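Local coordinates for 35 kDa hemin binding protein (Porphyromonas gingivalis, PDB 5Y1A) that probably binds hemin, joins a thioredoxin domain to an immunoglobulin-like beta-sandwich domain and is a cargo of the type IX secretion system, at residues E46-P52 and I192-A198; F77-N81 and V91-I96; L248-H252 and I263-G267. Where two conformers were deposited one is given. Residue numbers count along the deposited sequence, not the author numbering.

Interaction 1. Residues E46-P52 and I192-A198; sequences EWCGYCP and INPQNGA
The segments 46-52 and 192-198 run in the same general direction, their CA atoms closest at Glu46-Gln195 (4.6 Å), Gly49-Gly197 (4.2 Å) and Pro52-Ala198 (6.0 Å). A type I beta turn from Cys48 to Cys51 leads into helix 51-63; facing it, a type II turn runs from Gln195 to Ala198, with Gly197 at positive phi (80°). A CB on Gly197 would clash with Gly49 O.

Hydrogen bonds dominate. Backbone Asn196 N donates to Glu46 O (2.7 Å), and the Asn196 side chain, chi1 t, sends ND2 to Trp47 O (2.8 Å). Glu46, extended with chi1 m and chi2 t, reaches the first two residues of segment 192-198: OE1 accepts from Asn193 N (3.0 Å) and OE2 from Ile192 N (2.8 Å), although the position of OE2 is less certain. Water 1 donates to both Glu46 OE1 (2.6 Å) and Asn193 OD1 (2.7 Å). Gln195 NE2 donates to the carbonyl of the next residue, Asn196 O (3.1 Å), and to Ala45 O.

Apolar contact centres on the Pro52 ring, whose CG lies 3.6 Å from Gln195 CG and 4.2 Å from Ala198 CB.

A loop between strands 179-186 and 207-220 thus lies against a WCxxC sequence, Trp47 to Cys51, at the start of a helix, consistent with the active-site motif of the thioredoxin fold.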
ATOM      1  N   GLU A  46       5.764  -5.152 -16.778  1.00 10.49           N
ATOM      2  CA  GLU A  46       7.214  -5.004 -16.965  1.00 11.45           C
ATOM      3  C   GLU A  46       7.666  -5.315 -18.394  1.00 11.23           C
ATOM      4  O   GLU A  46       8.688  -4.791 -18.864  1.00 12.06           O
ATOM      5  CB  GLU A  46       7.953  -5.846 -15.932  1.00 11.47           C
ATOM      6  CG  GLU A  46       7.880  -5.184 -14.538  1.00 11.65           C
ATOM      7  CD  GLU A  46       8.619  -5.952 -13.452  1.00 12.17           C
ATOM      8  OE1 GLU A  46       8.990  -7.117 -13.706  1.00 12.50           O
ATOM      9  OE2 GLU A  46       8.798  -5.390 -12.336  1.00 11.67           O
ATOM     10  N   TRP A  47       6.878  -6.132 -19.093  1.00 11.21           N
ATOM     11  CA  TRP A  47       7.161  -6.468 -20.501  1.00 11.70           C
ATOM     12  C   TRP A  47       6.649  -5.409 -21.486  1.00 12.20           C
ATOM     13  O   TRP A  47       6.951  -5.466 -22.690  1.00 12.55           O
ATOM     14  CB  TRP A  47       6.602  -7.863 -20.858  1.00 11.76           C
ATOM     15  CG  TRP A  47       5.132  -8.043 -20.501  1.00 12.20           C
ATOM     16  CD1 TRP A  47       4.628  -8.774 -19.461  1.00 12.77           C
ATOM     17  CD2 TRP A  47       3.991  -7.465 -21.173  1.00 14.20           C
ATOM     18  NE1 TRP A  47       3.249  -8.690 -19.450  1.00 13.07           N
ATOM     19  CE2 TRP A  47       2.835  -7.905 -20.490  1.00 13.41           C
ATOM     20  CE3 TRP A  47       3.837  -6.628 -22.298  1.00 12.61           C
ATOM     21  CZ2 TRP A  47       1.533  -7.502 -20.863  1.00 12.17           C
ATOM     22  CZ3 TRP A  47       2.557  -6.254 -22.684  1.00 13.19           C
ATOM     23  CH2 TRP A  47       1.416  -6.689 -21.961  1.00 12.89           C
ATOM     24  N   CYS A  48       5.879  -4.449 -20.985  1.00 12.02           N
ATOM     25  CA  CYS A  48       5.176  -3.475 -21.834  1.00 12.38           C
ATOM     26  C   CYS A  48       6.068  -2.256 -22.110  1.00 11.65           C
ATOM     27  O   CYS A  48       6.317  -1.438 -21.219  1.00 11.27           O
ATOM     28  CB  CYS A  48       3.856  -3.074 -21.162  1.00 12.17           C
ATOM     29  SG  CYS A  48       2.997  -1.676 -21.921  1.00 16.83           S
ATOM     30  N   GLY A  49       6.593  -2.167 -23.337  1.00 10.65           N
ATOM     31  CA  GLY A  49       7.540  -1.091 -23.684  1.00 12.13           C
ATOM     32  C   GLY A  49       6.939   0.312 -23.637  1.00 11.68           C
ATOM     33  O   GLY A  49       7.646   1.292 -23.440  1.00 12.66           O
ATOM     34  N   TYR A  50       5.629   0.385 -23.842  1.00 12.20           N
ATOM     35  CA  TYR A  50       4.889   1.647 -23.805  1.00 12.80           C
ATOM     36  C   TYR A  50       4.598   2.131 -22.391  1.00 12.46           C
ATOM     37  O   TYR A  50       4.234   3.287 -22.199  1.00 12.05           O
ATOM     38  CB  TYR A  50       3.577   1.496 -24.576  1.00 13.98           C
ATOM     39  CG  TYR A  50       3.727   1.202 -26.065  1.00 15.65           C
ATOM     40  CD1 TYR A  50       4.979   0.980 -26.642  1.00 18.22           C
ATOM     41  CD2 TYR A  50       2.605   1.120 -26.880  1.00 17.22           C
ATOM     42  CE1 TYR A  50       5.111   0.688 -28.015  1.00 20.11           C
ATOM     43  CE2 TYR A  50       2.720   0.841 -28.255  1.00 18.82           C
ATOM     44  CZ  TYR A  50       3.973   0.624 -28.812  1.00 19.96           C
ATOM     45  OH  TYR A  50       4.099   0.339 -30.160  1.00 21.46           O
ATOM     46  N   CYS A  51       4.724   1.239 -21.403  1.00 12.29           N
ATOM     47  CA  CYS A  51       4.314   1.566 -20.043  1.00 11.99           C
ATOM     48  C   CYS A  51       5.113   2.690 -19.324  1.00 11.89           C
ATOM     49  O   CYS A  51       4.498   3.511 -18.678  1.00 11.68           O
ATOM     50  CB  CYS A  51       4.190   0.312 -19.171  1.00 12.14           C
ATOM     51  SG  CYS A  51       2.678  -0.617 -19.586  1.00 13.36           S
ATOM     52  N   PRO A  52       6.461   2.718 -19.425  1.00 11.90           N
ATOM     53  CA  PRO A  52       7.195   3.863 -18.866  1.00 12.17           C
ATOM     54  C   PRO A  52       6.686   5.232 -19.389  1.00 12.41           C
ATOM     55  O   PRO A  52       6.591   6.202 -18.623  1.00 12.69           O
ATOM     56  CB  PRO A  52       8.648   3.586 -19.324  1.00 12.48           C
ATOM     57  CG  PRO A  52       8.721   2.068 -19.353  1.00 11.36           C
ATOM     58  CD  PRO A  52       7.385   1.704 -19.994  1.00 12.18           C
ATOM     59  N   ILE A 192      11.095  -6.373 -11.028  1.00 13.52           N
ATOM     60  CA  ILE A 192      11.388  -7.789 -10.778  1.00 14.37           C
ATOM     61  C   ILE A 192      12.210  -8.341 -11.953  1.00 14.94           C
ATOM     62  O   ILE A 192      13.216  -9.035 -11.755  1.00 14.88           O
ATOM     63  CB  ILE A 192      10.086  -8.626 -10.558  1.00 14.33           C
ATOM     64  CG1 ILE A 192       9.358  -8.215  -9.252  1.00 15.82           C
ATOM     65  CG2 ILE A 192      10.373 -10.139 -10.659  1.00 14.17           C
ATOM     66  CD1 ILE A 192      10.198  -8.251  -7.955  1.00 17.50           C
ATOM     67  N   ASN A 193      11.769  -8.014 -13.164  1.00 15.44           N
ATOM     68  CA  ASN A 193      12.542  -8.174 -14.395  1.00 16.45           C
ATOM     69  C   ASN A 193      12.699  -6.792 -15.017  1.00 16.44           C
ATOM     70  O   ASN A 193      11.827  -5.928 -14.810  1.00 17.31           O
ATOM     71  CB  ASN A 193      11.791  -9.113 -15.351  1.00 16.99           C
ATOM     72  CG  ASN A 193      11.547 -10.483 -14.742  1.00 18.60           C
ATOM     73  OD1 ASN A 193      10.404 -10.866 -14.451  1.00 19.33           O
ATOM     74  ND2 ASN A 193      12.634 -11.226 -14.525  1.00 19.41           N
ATOM     75  N   PRO A 194      13.803  -6.541 -15.761  1.00 16.23           N
ATOM     76  CA  PRO A 194      13.962  -5.179 -16.291  1.00 15.97           C
ATOM     77  C   PRO A 194      12.742  -4.673 -17.048  1.00 15.11           C
ATOM     78  O   PRO A 194      12.133  -5.410 -17.843  1.00 14.27           O
ATOM     79  CB  PRO A 194      15.187  -5.295 -17.207  1.00 16.46           C
ATOM     80  CG  PRO A 194      16.013  -6.353 -16.520  1.00 17.38           C
ATOM     81  CD  PRO A 194      14.972  -7.384 -16.086  1.00 17.23           C
ATOM     82  N   GLN A 195      12.356  -3.432 -16.739  1.00 14.45           N
ATOM     83  CA  GLN A 195      11.199  -2.821 -17.374  1.00 13.22           C
ATOM     84  C   GLN A 195      11.492  -2.535 -18.856  1.00 13.32           C
ATOM     85  O   GLN A 195      12.447  -1.808 -19.185  1.00 13.32           O
ATOM     86  CB  GLN A 195      10.806  -1.544 -16.629  1.00 12.68           C
ATOM     87  CG  GLN A 195       9.682  -0.717 -17.300  1.00  9.80           C
ATOM     88  CD  GLN A 195       8.346  -1.435 -17.298  1.00 11.94           C
ATOM     89  OE1 GLN A 195       7.860  -1.824 -16.248  1.00 10.57           O
ATOM     90  NE2 GLN A 195       7.712  -1.558 -18.487  1.00  8.17           N
ATOM     91  N   ASN A 196      10.673  -3.102 -19.738  1.00 12.14           N
ATOM     92  CA  ASN A 196      10.754  -2.805 -21.175  1.00 12.51           C
ATOM     93  C   ASN A 196      10.485  -1.309 -21.387  1.00 12.89           C
ATOM     94  O   ASN A 196       9.562  -0.736 -20.791  1.00 12.00           O
ATOM     95  CB  ASN A 196       9.757  -3.670 -21.955  1.00 11.84           C
ATOM     96  CG  ASN A 196       9.966  -3.628 -23.456  1.00 12.80           C
ATOM     97  OD1 ASN A 196      10.936  -3.056 -23.958  1.00 13.11           O
ATOM     98  ND2 ASN A 196       9.090  -4.318 -24.183  1.00 13.07           N
ATOM     99  N   GLY A 197      11.308  -0.680 -22.223  1.00 13.49           N
ATOM    100  CA  GLY A 197      11.181   0.739 -22.529  1.00 15.19           C
ATOM    101  C   GLY A 197      11.744   1.694 -21.493  1.00 16.86           C
ATOM    102  O   GLY A 197      11.593   2.904 -21.627  1.00 16.51           O
ATOM    103  N   ALA A 198      12.374   1.167 -20.450  1.00 18.53           N
ATOM    104  CA  ALA A 198      12.877   2.025 -19.370  1.00 21.36           C
ATOM    105  C   ALA A 198      14.343   2.333 -19.568  1.00 23.35           C
ATOM    106  O   ALA A 198      15.111   1.461 -19.934  1.00 24.69           O
ATOM    107  CB  ALA A 198      12.681   1.372 -18.027  1.00 20.57           C
TER
HETATM  108  O   HOH W   1       8.457  -9.176 -15.143  1.00 15.95           O

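Interaction 2. Residues F77-N81 and V91-I96; sequences FVHYN and VGQLFI
This is a beta-alpha contact of the thioredoxin fold: helix 89-102 packs across the end of strand 73-79. The segment axes approach to 7.7 Å and are nearly perpendicular (signed crossing angle -104°). CA atoms come closest at Val78-Phe95 (6.5 Å), His79-Val91 (6.7 Å) and Tyr80-Gly92 (5.6 Å), the shortest falling at Gly92, which has no side chain. Val78, chi1 t, is the bump of the strand. It fits a hollow between three helix residues, CG1 meeting Phe95 CB (3.9 Å) and Val91 CG1 (4.3 Å), CG2 meeting Leu94 CD2 (4.0 Å). Val91 CG1 in turn abuts His79 O (3.6 Å), which has no polar partner. Beyond the strand, Tyr80 (chi1 t) reaches across the helix beside Gly92, CE1 3.7 Å from Gly92 O. Its ring and that of Phe95 (chi1 t) form an offset stack, centroids 4.5 Å apart and planes at 21°, and Tyr80 CB sits over the Phe95 face, 3.9 Å from the centroid. At the far tip, Tyr80 OH approaches Ile96 CD1 to 3.5 Å.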
ATOM      1  N   PHE A  77      -0.343   1.759  -9.396  1.00  9.27           N
ATOM      2  CA  PHE A  77      -0.008   0.990 -10.598  1.00  8.83           C
ATOM      3  C   PHE A  77      -0.282  -0.465 -10.284  1.00  8.56           C
ATOM      4  O   PHE A  77       0.244  -0.998  -9.300  1.00  9.02           O
ATOM      5  CB  PHE A  77       1.452   1.190 -11.008  1.00  9.45           C
ATOM      6  CG  PHE A  77       1.719   2.554 -11.593  1.00 10.16           C
ATOM      7  CD1 PHE A  77       1.872   2.715 -12.977  1.00 10.33           C
ATOM      8  CD2 PHE A  77       1.791   3.682 -10.761  1.00  9.70           C
ATOM      9  CE1 PHE A  77       2.071   3.996 -13.544  1.00  8.78           C
ATOM     10  CE2 PHE A  77       2.012   4.960 -11.304  1.00 10.54           C
ATOM     11  CZ  PHE A  77       2.151   5.127 -12.698  1.00 11.52           C
ATOM     12  N   VAL A  78      -1.087  -1.101 -11.139  1.00  8.01           N
ATOM     13  CA  VAL A  78      -1.544  -2.476 -10.938  1.00  7.61           C
ATOM     14  C   VAL A  78      -0.931  -3.303 -12.057  1.00  8.64           C
ATOM     15  O   VAL A  78      -1.177  -3.037 -13.238  1.00  8.33           O
ATOM     16  CB  VAL A  78      -3.084  -2.573 -11.041  1.00  6.48           C
ATOM     17  CG1 VAL A  78      -3.529  -4.028 -10.911  1.00  7.72           C
ATOM     18  CG2 VAL A  78      -3.781  -1.704  -9.957  1.00  6.85           C
ATOM     19  N   HIS A  79      -0.107  -4.274 -11.683  1.00  9.02           N
ATOM     20  CA  HIS A  79       0.622  -5.079 -12.662  1.00  9.57           C
ATOM     21  C   HIS A  79      -0.138  -6.329 -13.066  1.00  9.83           C
ATOM     22  O   HIS A  79      -0.843  -6.902 -12.246  1.00 10.19           O
ATOM     23  CB  HIS A  79       1.973  -5.464 -12.083  1.00  9.77           C
ATOM     24  CG  HIS A  79       3.002  -4.383 -12.211  1.00 10.00           C
ATOM     25  ND1 HIS A  79       4.032  -4.447 -13.118  1.00  9.70           N
ATOM     26  CD2 HIS A  79       3.117  -3.184 -11.591  1.00 11.22           C
ATOM     27  CE1 HIS A  79       4.757  -3.345 -13.037  1.00 10.27           C
ATOM     28  NE2 HIS A  79       4.219  -2.557 -12.125  1.00  8.64           N
ATOM     29  N   TYR A  80       0.021  -6.755 -14.323  1.00  9.81           N
ATOM     30  CA  TYR A  80      -0.560  -8.022 -14.750  1.00 11.01           C
ATOM     31  C   TYR A  80       0.330  -8.822 -15.686  1.00 11.01           C
ATOM     32  O   TYR A  80       1.026  -8.260 -16.549  1.00 11.01           O
ATOM     33  CB  TYR A  80      -1.940  -7.815 -15.378  1.00 11.54           C
ATOM     34  CG  TYR A  80      -2.744  -9.098 -15.474  1.00 11.57           C
ATOM     35  CD1 TYR A  80      -3.142  -9.753 -14.312  1.00 12.58           C
ATOM     36  CD2 TYR A  80      -3.131  -9.631 -16.707  1.00 13.68           C
ATOM     37  CE1 TYR A  80      -3.879 -10.909 -14.343  1.00 16.75           C
ATOM     38  CE2 TYR A  80      -3.900 -10.842 -16.754  1.00 13.47           C
ATOM     39  CZ  TYR A  80      -4.261 -11.447 -15.544  1.00 15.23           C
ATOM     40  OH  TYR A  80      -5.005 -12.605 -15.447  1.00 18.01           O
ATOM     41  N   ASN A  81       0.280 -10.151 -15.538  1.00 10.21           N
ATOM     42  CA  ASN A  81       1.061 -11.048 -16.421  1.00 10.86           C
ATOM     43  C   ASN A  81       2.553 -10.723 -16.441  1.00 10.22           C
ATOM     44  O   ASN A  81       3.183 -10.661 -17.505  1.00 10.86           O
ATOM     45  CB  ASN A  81       0.489 -11.115 -17.842  1.00 10.13           C
ATOM     46  CG  ASN A  81      -0.757 -11.988 -17.931  1.00 10.49           C
ATOM     47  OD1 ASN A  81      -1.112 -12.651 -16.964  1.00 11.22           O
ATOM     48  ND2 ASN A  81      -1.434 -11.962 -19.080  1.00 10.58           N
ATOM     49  N   VAL A  91      -2.279  -9.353  -6.482  1.00 10.02           N
ATOM     50  CA  VAL A  91      -2.235  -8.223  -7.433  1.00  9.96           C
ATOM     51  C   VAL A  91      -2.863  -8.628  -8.791  1.00 10.06           C
ATOM     52  O   VAL A  91      -3.640  -7.866  -9.377  1.00  9.58           O
ATOM     53  CB  VAL A  91      -0.793  -7.631  -7.618  1.00  9.95           C
ATOM     54  CG1 VAL A  91      -0.792  -6.522  -8.687  1.00  8.30           C
ATOM     55  CG2 VAL A  91      -0.215  -7.092  -6.289  1.00  9.94           C
ATOM     56  N   GLY A  92      -2.555  -9.838  -9.284  1.00  9.74           N
ATOM     57  CA  GLY A  92      -3.274 -10.386 -10.446  1.00 10.15           C
ATOM     58  C   GLY A  92      -4.780 -10.473 -10.236  1.00 10.28           C
ATOM     59  O   GLY A  92      -5.568 -10.146 -11.145  1.00  8.69           O
ATOM     60  N   GLN A  93      -5.186 -10.901  -9.042  1.00 10.19           N
ATOM     61  CA  GLN A  93      -6.612 -11.003  -8.692  0.50  9.93           C
ATOM     62  C   GLN A  93      -7.281  -9.644  -8.724  1.00  9.77           C
ATOM     63  O   GLN A  93      -8.424  -9.509  -9.206  1.00 10.46           O
ATOM     64  CB  GLN A  93      -6.809 -11.634  -7.309  0.50 10.52           C
ATOM     65  CG  GLN A  93      -6.567 -13.139  -7.255  0.50 11.08           C
ATOM     66  CD  GLN A  93      -7.328 -13.900  -8.321  0.50 13.09           C
ATOM     67  OE1 GLN A  93      -8.563 -13.840  -8.390  0.50 14.24           O
ATOM     68  NE2 GLN A  93      -6.598 -14.637  -9.147  0.50 12.72           N
ATOM     69  N   LEU A  94      -6.573  -8.635  -8.199  1.00  9.14           N
ATOM     70  CA  LEU A  94      -7.076  -7.249  -8.242  1.00  8.55           C
ATOM     71  C   LEU A  94      -7.279  -6.800  -9.702  1.00  8.73           C
ATOM     72  O   LEU A  94      -8.341  -6.239 -10.043  1.00  9.06           O
ATOM     73  CB  LEU A  94      -6.112  -6.310  -7.531  1.00  8.73           C
ATOM     74  CG  LEU A  94      -6.482  -4.823  -7.605  1.00  9.17           C
ATOM     75  CD1 LEU A  94      -7.770  -4.520  -6.851  1.00  8.69           C
ATOM     76  CD2 LEU A  94      -5.311  -3.987  -7.037  1.00 10.57           C
ATOM     77  N   PHE A  95      -6.279  -7.054 -10.543  1.00  8.13           N
ATOM     78  CA  PHE A  95      -6.391  -6.723 -11.964  1.00  8.54           C
ATOM     79  C   PHE A  95      -7.607  -7.392 -12.604  1.00  9.04           C
ATOM     80  O   PHE A  95      -8.410  -6.734 -13.267  1.00  9.37           O
ATOM     81  CB  PHE A  95      -5.130  -7.059 -12.770  1.00  9.21           C
ATOM     82  CG  PHE A  95      -5.286  -6.687 -14.207  1.00 10.09           C
ATOM     83  CD1 PHE A  95      -5.053  -5.385 -14.625  1.00 10.21           C
ATOM     84  CD2 PHE A  95      -5.815  -7.604 -15.110  1.00  9.09           C
ATOM     85  CE1 PHE A  95      -5.298  -5.016 -15.983  1.00 11.61           C
ATOM     86  CE2 PHE A  95      -6.050  -7.259 -16.461  1.00  9.56           C
ATOM     87  CZ  PHE A  95      -5.802  -5.961 -16.884  1.00 10.13           C
ATOM     88  N   ILE A  96      -7.740  -8.694 -12.411  1.00  9.27           N
ATOM     89  CA  ILE A  96      -8.883  -9.444 -12.971  1.00  9.81           C
ATOM     90  C   ILE A  96     -10.234  -8.828 -12.579  1.00  9.18           C
ATOM     91  O   ILE A  96     -11.143  -8.737 -13.409  1.00  8.65           O
ATOM     92  CB  ILE A  96      -8.790 -10.931 -12.527  1.00 10.28           C
ATOM     93  CG1 ILE A  96      -7.618 -11.583 -13.279  1.00 11.02           C
ATOM     94  CG2 ILE A  96     -10.141 -11.692 -12.723  1.00 11.49           C
ATOM     95  CD1 ILE A  96      -7.208 -12.954 -12.708  1.00 14.30           C
TER

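Interaction 3. Residues L248-H252 and I263-G267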
ATOM      1  N   LEU A 248      -2.777   3.454   1.037  1.00  9.27           N
ATOM      2  CA  LEU A 248      -3.897   4.190   0.464  1.00 10.04           C
ATOM      3  C   LEU A 248      -5.182   3.459   0.854  1.00 10.36           C
ATOM      4  O   LEU A 248      -5.276   2.224   0.700  1.00 11.48           O
ATOM      5  CB  LEU A 248      -3.760   4.186  -1.064  1.00 10.07           C
ATOM      6  CG  LEU A 248      -4.980   4.612  -1.908  1.00 11.41           C
ATOM      7  CD1 LEU A 248      -5.283   6.101  -1.664  1.00 12.93           C
ATOM      8  CD2 LEU A 248      -4.695   4.397  -3.352  1.00 10.98           C
ATOM      9  N   ALA A 249      -6.182   4.196   1.314  1.00 10.02           N
ATOM     10  CA  ALA A 249      -7.504   3.599   1.537  1.00  9.99           C
ATOM     11  C   ALA A 249      -8.530   4.426   0.815  1.00 10.33           C
ATOM     12  O   ALA A 249      -8.427   5.674   0.758  1.00 10.41           O
ATOM     13  CB  ALA A 249      -7.833   3.554   3.026  1.00 10.54           C
ATOM     14  N   PHE A 250      -9.540   3.745   0.270  1.00  9.17           N
ATOM     15  CA  PHE A 250     -10.629   4.490  -0.353  1.00  9.36           C
ATOM     16  C   PHE A 250     -12.004   3.859  -0.142  1.00  9.35           C
ATOM     17  O   PHE A 250     -12.129   2.622  -0.083  1.00  9.31           O
ATOM     18  CB  PHE A 250     -10.342   4.788  -1.829  1.00  9.22           C
ATOM     19  CG  PHE A 250      -9.951   3.597  -2.654  1.00  9.02           C
ATOM     20  CD1 PHE A 250     -10.928   2.839  -3.325  1.00  8.37           C
ATOM     21  CD2 PHE A 250      -8.604   3.271  -2.815  1.00  9.65           C
ATOM     22  CE1 PHE A 250     -10.557   1.743  -4.141  1.00 10.27           C
ATOM     23  CE2 PHE A 250      -8.199   2.169  -3.630  1.00 12.88           C
ATOM     24  CZ  PHE A 250      -9.193   1.409  -4.295  1.00 10.64           C
ATOM     25  N   VAL A 251     -13.008   4.729   0.009  1.00  9.38           N
ATOM     26  CA  VAL A 251     -14.424   4.345   0.092  1.00  9.43           C
ATOM     27  C   VAL A 251     -15.012   4.364  -1.325  1.00  9.42           C
ATOM     28  O   VAL A 251     -14.794   5.309  -2.103  1.00  9.60           O
ATOM     29  CB  VAL A 251     -15.199   5.336   1.000  1.00 10.31           C
ATOM     30  CG1 VAL A 251     -16.658   4.929   1.113  1.00 11.67           C
ATOM     31  CG2 VAL A 251     -14.554   5.418   2.415  1.00 10.43           C
ATOM     32  N   HIS A 252     -15.739   3.308  -1.685  1.00  9.02           N
ATOM     33  CA  HIS A 252     -16.209   3.185  -3.054  1.00  9.16           C
ATOM     34  C   HIS A 252     -17.495   2.395  -3.131  1.00 10.04           C
ATOM     35  O   HIS A 252     -17.818   1.616  -2.222  1.00 10.16           O
ATOM     36  CB  HIS A 252     -15.113   2.534  -3.932  1.00  8.68           C
ATOM     37  CG  HIS A 252     -14.671   1.163  -3.476  1.00  7.80           C
ATOM     38  ND1 HIS A 252     -15.233   0.003  -3.964  1.00  9.66           N
ATOM     39  CD2 HIS A 252     -13.679   0.773  -2.636  1.00  9.01           C
ATOM     40  CE1 HIS A 252     -14.623  -1.046  -3.429  1.00 12.62           C
ATOM     41  NE2 HIS A 252     -13.679  -0.603  -2.610  1.00  8.14           N
ATOM     42  N   ILE A 263     -15.087   5.353  -7.047  1.00 10.36           N
ATOM     43  CA  ILE A 263     -14.421   5.646  -5.786  1.00 10.34           C
ATOM     44  C   ILE A 263     -14.935   7.010  -5.323  1.00 10.24           C
ATOM     45  O   ILE A 263     -14.911   7.995  -6.082  1.00 11.34           O
ATOM     46  CB  ILE A 263     -12.890   5.637  -5.960  1.00 10.59           C
ATOM     47  CG1 ILE A 263     -12.437   4.273  -6.538  1.00  9.89           C
ATOM     48  CG2 ILE A 263     -12.222   5.972  -4.620  1.00  9.69           C
ATOM     49  CD1 ILE A 263     -10.898   4.128  -6.742  1.00 10.81           C
ATOM     50  N   ILE A 264     -15.412   7.037  -4.081  1.00  9.45           N
ATOM     51  CA  ILE A 264     -16.092   8.185  -3.537  1.00  9.58           C
ATOM     52  C   ILE A 264     -15.055   9.154  -2.919  1.00 10.01           C
ATOM     53  O   ILE A 264     -15.088  10.373  -3.194  1.00 10.29           O
ATOM     54  CB  ILE A 264     -17.136   7.735  -2.509  1.00  9.44           C
ATOM     55  CG1 ILE A 264     -18.220   6.889  -3.194  1.00 11.21           C
ATOM     56  CG2 ILE A 264     -17.791   8.960  -1.819  1.00 10.99           C
ATOM     57  CD1 ILE A 264     -18.983   5.946  -2.212  1.00 12.58           C
ATOM     58  N   ASN A 265     -14.188   8.632  -2.050  1.00  9.41           N
ATOM     59  CA  ASN A 265     -13.057   9.426  -1.574  1.00  9.58           C
ATOM     60  C   ASN A 265     -11.942   8.526  -1.073  1.00  9.96           C
ATOM     61  O   ASN A 265     -12.112   7.307  -0.969  1.00 10.85           O
ATOM     62  CB  ASN A 265     -13.485  10.401  -0.475  1.00  9.80           C
ATOM     63  CG  ASN A 265     -12.707  11.714  -0.518  1.00 11.12           C
ATOM     64  OD1 ASN A 265     -11.682  11.853  -1.215  1.00  9.66           O
ATOM     65  ND2 ASN A 265     -13.190  12.686   0.231  1.00 10.42           N
ATOM     66  N   ALA A 266     -10.791   9.125  -0.785  1.00 10.23           N
ATOM     67  CA  ALA A 266      -9.594   8.341  -0.452  1.00  9.90           C
ATOM     68  C   ALA A 266      -8.752   9.108   0.560  1.00 10.79           C
ATOM     69  O   ALA A 266      -8.873  10.331   0.680  1.00 10.26           O
ATOM     70  CB  ALA A 266      -8.783   8.142  -1.689  1.00  9.53           C
ATOM     71  N   GLY A 267      -7.875   8.380   1.241  1.00  9.88           N
ATOM     72  CA  GLY A 267      -6.871   8.973   2.123  1.00 10.80           C
ATOM     73  C   GLY A 267      -5.582   8.167   1.957  1.00 11.17           C
ATOM     74  O   GLY A 267      -5.612   6.996   1.569  1.00 12.03           O
TER
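A classic beta bulge interrupts this antiparallel pairing: Ile264 and Asn265 both face Val251, whose carbonyl takes two amides, Ile264 N at 2.7 Å from Val251 O and, weakly, Asn265 N at 3.4 Å from the same oxygen. The backbone of Ile264 makes the detour, with phi/psi of -88/-52° amid extended neighbours, and the register moves by one, so that beyond the bulge His252 forms a non-hydrogen-bonded pair with Ile263, their CA atoms 4.1 Å apart.

Before the bulge the ladder is regular. Ala249 and Gly267 form a hydrogen-bonded pair, with Ala249 N to Gly267 O at 2.9 Å and Gly267 N to Ala249 O at 2.8 Å; Val251 N reaches Asn265 O at 2.9 Å. Phe250-Ala266 is a non-hydrogen-bonded pair, CA atoms 4.0 Å apart.

Phe250, Ala266, His252 and Ile263 share one face. There Ile263 CD1 makes a CH-pi contact over the Phe250 ring, 3.9 Å from its centroid, while Phe250 CB touches Ala266 CB (3.7 Å) and Leu248 CD1 reaches the same Ala266 CB (4.1 Å). Val251 and Asn265 point to the other face. Val251 CG1 meets Ile264 CD1 at 4.2 Å, whereas the end of Asn265 leads away from strand 245-252, OD1 hydrogen-bonded to Asn37 N and ND2 to Lys35 O and Ala145 O.

The two strands make a hairpin within a four-stranded antiparallel sheet. Strand 179-186 flanks 245-252, with His252 NE2 bonded to Thr181, and the Phe250 face packs on strands 34-44 and 73-79 of the thioredoxin domain.

In the fold
Interactions 2 and 3 are buried; interaction 1 is only partly so, lying towards the surface, where hydrogen bonds and a water join a turn and helix start to a loop. Interaction 2 is nested within the long loop that interaction 1 closes, and the two touch: Trp47 NE1 lies 2.8 Å from Asn81 O. Interaction 2 relies on apolar and aromatic side chains, interaction 3 on a backbone ladder with apolar contacts beside it. Interaction 1 joins the thioredoxin domain to a loop between strands 179-186 and 207-220, whereas interaction 3, about 28 Å away between centres, lies within the sheet holding those strands. Strand 73-79 supplies interaction 2 and also packs against interaction 3.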